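Local coordinates for kappa-carrageenase (Pseudoalteromonas carrageenovora, PDB 5OCQ), which cleaves kappa-carrageenan internally, hydrolysing beta-1,4 linkages between D-galactose 4-sulfate and 3,6-anhydro-D-galactose, through the family 16 glycoside hydrolase domain held in this chain, at residues A118-S123 with V135-I140; D155-N160 with M171-F176. The protein carries 1 engineered substitution. All blocks are in the same frame, centred on the assembly; numbering follows the deposited sequence.

Contact 1: residues A118-S123 with V135-I140; sequences AFWMYS and VQYSEI. With G4S (4-O-sulfo-beta-D-galactopyranose), chain C; 9RN (3,6-anhydro-alpha-D-galactopyranose), chain B.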
loop_
_atom_site.group_PDB
_atom_site.type_symbol
_atom_site.label_atom_id
_atom_site.label_comp_id
_atom_site.label_asym_id
_atom_site.label_seq_id
_atom_site.Cartn_x
_atom_site.Cartn_y
_atom_site.Cartn_z
ATOM N N ALA A 118 4.131 2.564 2.316
ATOM C CA ALA A 118 2.848 2.634 1.595
ATOM C C ALA A 118 1.681 2.353 2.477
ATOM O O ALA A 118 1.741 1.588 3.468
ATOM C CB ALA A 118 2.885 1.592 0.564
ATOM N N PHE A 119 0.522 2.943 2.105
ATOM C CA PHE A 119 -0.739 2.722 2.819
ATOM C C PHE A 119 -1.735 2.470 1.697
ATOM O O PHE A 119 -1.794 3.269 0.741
ATOM C CB PHE A 119 -1.119 3.988 3.646
ATOM C CG PHE A 119 -2.489 3.994 4.299
ATOM C CD1 PHE A 119 -3.031 2.829 4.936
ATOM C CD2 PHE A 119 -3.204 5.194 4.438
ATOM C CE1 PHE A 119 -4.231 2.925 5.581
ATOM C CE2 PHE A 119 -4.451 5.249 5.047
ATOM C CZ PHE A 119 -4.974 4.118 5.658
ATOM N N TRP A 120 -2.342 1.303 1.660
ATOM C CA TRP A 120 -3.015 0.775 0.469
ATOM C C TRP A 120 -3.993 -0.321 0.846
ATOM O O TRP A 120 -4.072 -0.683 2.044
ATOM C CB TRP A 120 -2.056 0.307 -0.617
ATOM C CG TRP A 120 -1.103 -0.794 -0.182
ATOM C CD1 TRP A 120 -0.155 -0.697 0.796
ATOM C CD2 TRP A 120 -0.981 -2.107 -0.746
ATOM N NE1 TRP A 120 0.576 -1.895 0.896
ATOM C CE2 TRP A 120 0.062 -2.783 -0.014
ATOM C CE3 TRP A 120 -1.652 -2.812 -1.751
ATOM C CZ2 TRP A 120 0.443 -4.095 -0.345
ATOM C CZ3 TRP A 120 -1.239 -4.075 -2.095
ATOM C CH2 TRP A 120 -0.230 -4.713 -1.365
ATOM N N MET A 121 -4.819 -0.739 -0.112
ATOM C CA MET A 121 -5.791 -1.818 0.173
ATOM C C MET A 121 -5.919 -2.655 -1.106
ATOM O O MET A 121 -5.836 -2.116 -2.236
ATOM C CB MET A 121 -7.147 -1.295 0.678
ATOM C CG MET A 121 -7.869 -0.453 -0.334
ATOM S SD MET A 121 -9.318 0.392 0.385
ATOM C CE MET A 121 -8.501 1.820 1.005
ATOM N N TYR A 122 -6.132 -3.978 -0.953
ATOM C CA TYR A 122 -6.164 -4.881 -2.134
ATOM C C TYR A 122 -7.014 -6.066 -1.906
ATOM O O TYR A 122 -7.127 -6.555 -0.782
ATOM C CB TYR A 122 -4.763 -5.257 -2.578
ATOM C CG TYR A 122 -3.994 -6.213 -1.662
ATOM C CD1 TYR A 122 -3.591 -5.861 -0.366
ATOM C CD2 TYR A 122 -3.681 -7.516 -2.069
ATOM C CE1 TYR A 122 -2.842 -6.745 0.395
ATOM C CE2 TYR A 122 -2.905 -8.422 -1.253
ATOM C CZ TYR A 122 -2.516 -8.025 -0.018
ATOM O OH TYR A 122 -1.757 -8.915 0.724
ATOM N N SER A 123 -7.534 -6.653 -2.993
ATOM C CA SER A 123 -8.335 -7.852 -2.907
ATOM C C SER A 123 -7.597 -9.101 -3.306
ATOM O O SER A 123 -6.467 -9.036 -3.722
ATOM C CB SER A 123 -9.590 -7.702 -3.870
ATOM O OG SER A 123 -9.132 -7.809 -5.221
ATOM N N VAL A 135 -14.190 -7.687 -13.244
ATOM C CA VAL A 135 -13.009 -7.175 -12.603
ATOM C C VAL A 135 -12.408 -8.299 -11.726
ATOM O O VAL A 135 -13.113 -8.794 -10.836
ATOM C CB VAL A 135 -13.356 -5.951 -11.712
ATOM C CG1 VAL A 135 -12.143 -5.517 -10.873
ATOM C CG2 VAL A 135 -13.855 -4.752 -12.579
ATOM N N GLN A 136 -11.175 -8.725 -11.968
ATOM C CA GLN A 136 -10.660 -9.873 -11.261
ATOM C C GLN A 136 -9.821 -9.424 -9.979
ATOM O O GLN A 136 -9.589 -10.266 -9.107
ATOM C CB GLN A 136 -9.717 -10.639 -12.121
ATOM C CG GLN A 136 -10.349 -11.184 -13.338
ATOM C CD GLN A 136 -9.391 -12.125 -14.069
ATOM O OE1 GLN A 136 -8.153 -12.164 -13.879
ATOM N NE2 GLN A 136 -9.991 -12.888 -14.992
ATOM N N TYR A 137 -9.507 -8.120 -9.921
ATOM C CA TYR A 137 -8.557 -7.564 -8.826
ATOM C C TYR A 137 -8.773 -6.094 -8.699
ATOM O O TYR A 137 -8.845 -5.393 -9.749
ATOM C CB TYR A 137 -7.116 -7.850 -9.190
ATOM C CG TYR A 137 -6.089 -7.245 -8.258
ATOM C CD1 TYR A 137 -5.959 -7.730 -6.988
ATOM C CD2 TYR A 137 -5.242 -6.252 -8.679
ATOM C CE1 TYR A 137 -5.033 -7.199 -6.113
ATOM C CE2 TYR A 137 -4.304 -5.669 -7.823
ATOM C CZ TYR A 137 -4.189 -6.183 -6.521
ATOM O OH TYR A 137 -3.247 -5.641 -5.665
ATOM N N SER A 138 -8.900 -5.586 -7.456
ATOM C CA SER A 138 -9.023 -4.165 -7.177
ATOM C C SER A 138 -7.988 -3.761 -6.124
ATOM O O SER A 138 -7.812 -4.478 -5.147
ATOM C CB SER A 138 -10.436 -3.811 -6.527
ATOM O OG SER A 138 -11.539 -4.101 -7.426
ATOM N N GLU A 139 -7.263 -2.694 -6.399
ATOM C CA GLU A 139 -6.261 -2.104 -5.499
ATOM C C GLU A 139 -6.345 -0.611 -5.464
ATOM O O GLU A 139 -6.310 0.028 -6.489
ATOM C CB GLU A 139 -4.829 -2.599 -5.847
ATOM C CG GLU A 139 -3.750 -1.990 -5.073
ATOM C CD GLU A 139 -2.358 -2.341 -5.506
ATOM O OE1 GLU A 139 -2.146 -3.367 -6.220
ATOM O OE2 GLU A 139 -1.447 -1.599 -5.031
ATOM N N ILE A 140 -6.477 -0.014 -4.281
ATOM C CA ILE A 140 -6.409 1.426 -4.075
ATOM C C ILE A 140 -5.155 1.761 -3.264
ATOM O O ILE A 140 -5.070 1.241 -2.097
ATOM C CB ILE A 140 -7.690 1.985 -3.375
ATOM C CG1 ILE A 140 -8.979 1.621 -4.143
ATOM C CG2 ILE A 140 -7.528 3.521 -3.126
ATOM C CD1 ILE A 140 -10.288 2.022 -3.506
HETATM C C1 G4S C . 1.301 -1.257 -6.108
HETATM C C2 G4S C . 1.521 -2.756 -6.256
HETATM C C3 G4S C . 1.282 -3.555 -4.957
HETATM C C4 G4S C . 2.023 -2.829 -3.814
HETATM C C5 G4S C . 1.552 -1.363 -3.731
HETATM C C6 G4S C . 2.023 -0.568 -2.546
HETATM O O1 G4S C . 1.944 -0.610 -7.246
HETATM O O2 G4S C . 0.548 -3.289 -7.231
HETATM O O4 G4S C . 3.406 -2.804 -4.224
HETATM O O5 G4S C . 1.989 -0.696 -4.947
HETATM O O6 G4S C . 3.399 -0.162 -2.678
HETATM S S G4S C . 4.632 -3.633 -3.463
HETATM O O7 G4S C . 4.212 -3.889 -2.059
HETATM O O8 G4S C . 4.798 -4.894 -4.283
HETATM O O9 G4S C . 5.739 -2.658 -3.513
HETATM C C2 9RN B . 1.768 -7.164 -4.528
HETATM C C4 9RN B . 0.605 -8.477 -6.295
HETATM C C5 9RN B . -0.474 -7.429 -6.208
HETATM C C6 9RN B . -1.194 -7.890 -4.960
HETATM O O5 9RN B . 0.173 -6.135 -6.018
HETATM O O3 9RN B . -0.178 -8.462 -4.140
HETATM C C3 9RN B . 1.056 -8.460 -4.846
HETATM O O2 9RN B . 3.073 -7.158 -5.226
HETATM C C1 9RN B . 0.935 -5.944 -4.842
HETATM O O1 9RN B . 1.773 -4.852 -5.150
#
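Trp-120, Tyr-122, Tyr-137 and Glu-139 rise from two neighbouring antiparallel strands of the GH16 beta jelly roll and form part of the substrate-binding cleft. Glu-139 is the nucleophile. Its CG is anti to the backbone N (chi1 176°) and the chain stays extended beyond it, which carries the carboxylate up to the sugar: OE2 stops 3.0 Å from C1 of the sulfated galactose. That oxygen also comes within 3.5 Å of Trp-120 CE3, with the indole and carboxylate planes turned 47° apart. The other oxygen, OE1, takes a hydrogen bond of 2.6 Å from Tyr-137 OH, which reaches it from above the carboxylate plane and helps fix its rotation.

Trp-120 offers one face to the galactose, whose C6 sits 3.7 Å above the indole plane, toward the rim, while the indole NE1 is bonded to Ser-232 OG. Such an aromatic platform under a pyranose is a usual carbohydrate-binding arrangement. The Trp-120 CH2 corner lies over a face of the Tyr-122 ring. Tyr-122 and Tyr-137 then cross at a slant, with Tyr-122 CB 3.5 Å from Tyr-137 OH, and the anhydrogalactose C6 comes close to both residues; Tyr-122 OH goes on to Glu-38.

On the reverse of the sheet Met-121 and Ile-140 lie side by side, pointing the same way, beside their hydrogen-bonded antiparallel pair (Met-121 N to Ile-140 O, 2.8 Å). At Ser-123 the carbonyl O faces the edge of the Tyr-137 ring, 3.3 Å from CE1, and Ser-123 OG, also bonded to Arg-225 NE, accepts Ser-138 N at 3.2 Å in a nearly straight bond of 171°.

Contact 2: residues D155-N160 with M171-F176; sequences DHDLHN and MRPGSF. With G4S (4-O-sulfo-beta-D-galactopyranose), chain C.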
loop_
_atom_site.group_PDB
_atom_site.type_symbol
_atom_site.label_atom_id
_atom_site.label_comp_id
_atom_site.label_asym_id
_atom_site.label_seq_id
_atom_site.Cartn_x
_atom_site.Cartn_y
_atom_site.Cartn_z
ATOM N N ASP A 155 2.845 9.452 -4.925
ATOM C CA ASP A 155 1.934 8.810 -5.875
ATOM C C ASP A 155 0.668 8.289 -5.142
ATOM O O ASP A 155 0.756 7.860 -3.959
ATOM C CB ASP A 155 2.515 7.583 -6.635
ATOM C CG ASP A 155 3.616 7.953 -7.669
ATOM O OD1 ASP A 155 3.351 8.959 -8.372
ATOM O OD2 ASP A 155 4.643 7.195 -7.846
ATOM N N HIS A 156 -0.490 8.435 -5.787
ATOM C CA HIS A 156 -1.800 8.136 -5.181
ATOM C C HIS A 156 -2.621 7.438 -6.225
ATOM O O HIS A 156 -3.432 8.029 -6.905
ATOM C CB HIS A 156 -2.476 9.435 -4.678
ATOM C CG HIS A 156 -1.591 10.286 -3.804
ATOM N ND1 HIS A 156 -1.581 10.183 -2.446
ATOM C CD2 HIS A 156 -0.631 11.199 -4.111
ATOM C CE1 HIS A 156 -0.682 11.015 -1.915
ATOM N NE2 HIS A 156 -0.095 11.664 -2.915
ATOM N N ASP A 157 -2.327 6.164 -6.410
ATOM C CA ASP A 157 -2.665 5.410 -7.605
ATOM C C ASP A 157 -3.733 4.327 -7.456
ATOM O O ASP A 157 -4.103 3.895 -6.341
ATOM C CB ASP A 157 -1.423 4.751 -8.152
ATOM C CG ASP A 157 -0.360 5.784 -8.709
ATOM O OD1 ASP A 157 -0.842 6.878 -9.142
ATOM O OD2 ASP A 157 0.886 5.495 -8.645
ATOM N N LEU A 158 -4.199 3.805 -8.604
ATOM C CA LEU A 158 -5.127 2.712 -8.666
ATOM C C LEU A 158 -4.630 1.612 -9.547
ATOM O O LEU A 158 -3.953 1.898 -10.524
ATOM C CB LEU A 158 -6.516 3.216 -9.226
ATOM C CG LEU A 158 -7.234 4.323 -8.486
ATOM C CD1 LEU A 158 -8.499 4.799 -9.236
ATOM C CD2 LEU A 158 -7.671 3.768 -7.153
ATOM N N HIS A 159 -4.917 0.359 -9.190
ATOM C CA HIS A 159 -4.548 -0.855 -9.941
ATOM C C HIS A 159 -5.679 -1.788 -10.043
ATOM O O HIS A 159 -6.524 -1.903 -9.131
ATOM C CB HIS A 159 -3.280 -1.545 -9.361
ATOM C CG HIS A 159 -2.132 -0.648 -9.111
ATOM N ND1 HIS A 159 -2.031 0.266 -8.100
ATOM C CD2 HIS A 159 -1.043 -0.461 -9.863
ATOM C CE1 HIS A 159 -0.853 0.874 -8.144
ATOM N NE2 HIS A 159 -0.224 0.414 -9.206
ATOM N N ASN A 160 -5.799 -2.508 -11.194
ATOM C CA ASN A 160 -6.898 -3.466 -11.325
ATOM C C ASN A 160 -6.610 -4.443 -12.464
ATOM O O ASN A 160 -5.772 -4.121 -13.305
ATOM C CB ASN A 160 -8.256 -2.769 -11.547
ATOM C CG ASN A 160 -8.235 -1.810 -12.811
ATOM O OD1 ASN A 160 -7.618 -0.757 -12.826
ATOM N ND2 ASN A 160 -8.963 -2.211 -13.815
ATOM N N MET A 171 -4.481 -2.801 -15.510
ATOM C CA MET A 171 -4.462 -1.356 -15.649
ATOM C C MET A 171 -3.680 -0.778 -14.509
ATOM O O MET A 171 -3.987 -1.129 -13.336
ATOM C CB MET A 171 -5.829 -0.753 -15.701
ATOM C CG MET A 171 -6.759 -1.209 -16.889
ATOM S SD MET A 171 -8.434 -0.537 -16.874
ATOM C CE MET A 171 -8.154 1.214 -16.957
ATOM N N ARG A 172 -2.637 -0.025 -14.843
ATOM C CA ARG A 172 -1.690 0.528 -13.904
ATOM C C ARG A 172 -1.609 2.016 -14.180
ATOM O O ARG A 172 -1.936 2.456 -15.309
ATOM C CB ARG A 172 -0.313 -0.077 -14.145
ATOM C CG ARG A 172 -0.161 -1.595 -13.994
ATOM C CD ARG A 172 0.404 -1.867 -12.661
ATOM N NE ARG A 172 0.924 -3.182 -12.435
ATOM C CZ ARG A 172 1.056 -3.676 -11.192
ATOM N NH1 ARG A 172 0.703 -2.967 -10.157
ATOM N NH2 ARG A 172 1.575 -4.852 -10.969
ATOM N N PRO A 173 -1.130 2.789 -13.233
ATOM C CA PRO A 173 -0.985 4.268 -13.401
ATOM C C PRO A 173 -0.140 4.695 -14.614
ATOM O O PRO A 173 -0.500 5.695 -15.286
ATOM C CB PRO A 173 -0.329 4.722 -12.087
ATOM C CG PRO A 173 0.131 3.445 -11.443
ATOM C CD PRO A 173 -0.781 2.366 -11.845
ATOM N N GLY A 174 0.904 3.924 -14.891
ATOM C CA GLY A 174 1.867 4.242 -15.953
ATOM C C GLY A 174 1.188 4.036 -17.325
ATOM O O GLY A 174 1.369 4.889 -18.251
ATOM N N SER A 175 0.390 2.980 -17.466
ATOM C CA SER A 175 -0.308 2.632 -18.743
ATOM C C SER A 175 -1.683 3.318 -18.959
ATOM O O SER A 175 -2.050 3.645 -20.082
ATOM C CB SER A 175 -0.367 1.124 -18.876
ATOM O OG SER A 175 -0.806 0.440 -17.624
ATOM N N PHE A 176 -2.408 3.659 -17.890
ATOM C CA PHE A 176 -3.728 4.304 -17.956
ATOM C C PHE A 176 -3.839 5.468 -16.988
ATOM O O PHE A 176 -4.701 5.453 -16.113
ATOM C CB PHE A 176 -4.823 3.274 -17.622
ATOM C CG PHE A 176 -4.895 2.099 -18.596
ATOM C CD1 PHE A 176 -4.008 1.057 -18.538
ATOM C CD2 PHE A 176 -5.835 2.143 -19.691
ATOM C CE1 PHE A 176 -4.059 0.031 -19.472
ATOM C CE2 PHE A 176 -5.887 1.095 -20.603
ATOM C CZ PHE A 176 -4.968 0.062 -20.502
HETATM C C1 G4S C . 1.301 -1.257 -6.108
HETATM C C2 G4S C . 1.521 -2.756 -6.256
HETATM C C3 G4S C . 1.282 -3.555 -4.957
HETATM C C4 G4S C . 2.023 -2.829 -3.814
HETATM C C5 G4S C . 1.552 -1.363 -3.731
HETATM C C6 G4S C . 2.023 -0.568 -2.546
HETATM O O1 G4S C . 1.944 -0.610 -7.246
HETATM O O2 G4S C . 0.548 -3.289 -7.231
HETATM O O4 G4S C . 3.406 -2.804 -4.224
HETATM O O5 G4S C . 1.989 -0.696 -4.947
HETATM O O6 G4S C . 3.399 -0.162 -2.678
HETATM S S G4S C . 4.632 -3.633 -3.463
HETATM O O7 G4S C . 4.212 -3.889 -2.059
HETATM O O8 G4S C . 4.798 -4.894 -4.283
HETATM O O9 G4S C . 5.739 -2.658 -3.513
#
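Arg-172, whose side chain runs against His-159, has its carbonyl O held by two donors of its own loop: Phe-176 N at 2.9 Å and Ser-175 OG at 3.3 Å, the hydroxyl coming from above the carbonyl plane. This turn follows an antiparallel hydrogen-bonded pair, Asn-160 with Met-171, bonded in both directions. Beside it Asn-160 ND2 makes a weak bond to Met-171 SD, while OD1 is bonded to Asn-180.

The side chain of Arg-172 bends at chi2 (-99°), bringing CD to the edge of the His-159 ring and turning the guanidinium's own edge to His-159 CD2, the two planes 83° apart. Arg-172 NH1 lies 3.1 Å from His-159 CD2. The same Arg-172 NH1 donates to the galactose O2 at 2.9 Å. Pro-173 packs next to it, its CD 3.3 Å from His-159 NE2 and its CB and CG against the carboxylate of Asp-157, which His-181 also holds. An alanine in place of His-159 would probably open a gap beside Pro-173 and let the Arg-172 guanidinium swing away from O2. With His-159 NE2 also 3.1 Å from the galactose O1, the loop supplies a charged donor and the neighbouring strand an imidazole to the sugar lying next to the nucleophile.

How the contacts relate
Contact 1 closes before contact 2 opens along the chain, and their centres are 11 Å apart. Strand 135-141 joins them: one side pairs with strand 115-122 in contact 1, the other with strand 153-164, which carries segment 155-160 of contact 2. The order across this part of the jelly roll is thus 115-122, 135-141, 153-164, 167-171, with loop 171-176 beyond. Glu-139 N and His-159 O, 2.9 Å apart and probably hydrogen-bonded, bridge the two, and Ile-140 packs on Leu-158 behind. Both contacts reach the same bound galactose, to which Arg-236 and the engineered Asp-144, at the proton-donor position, are also bonded.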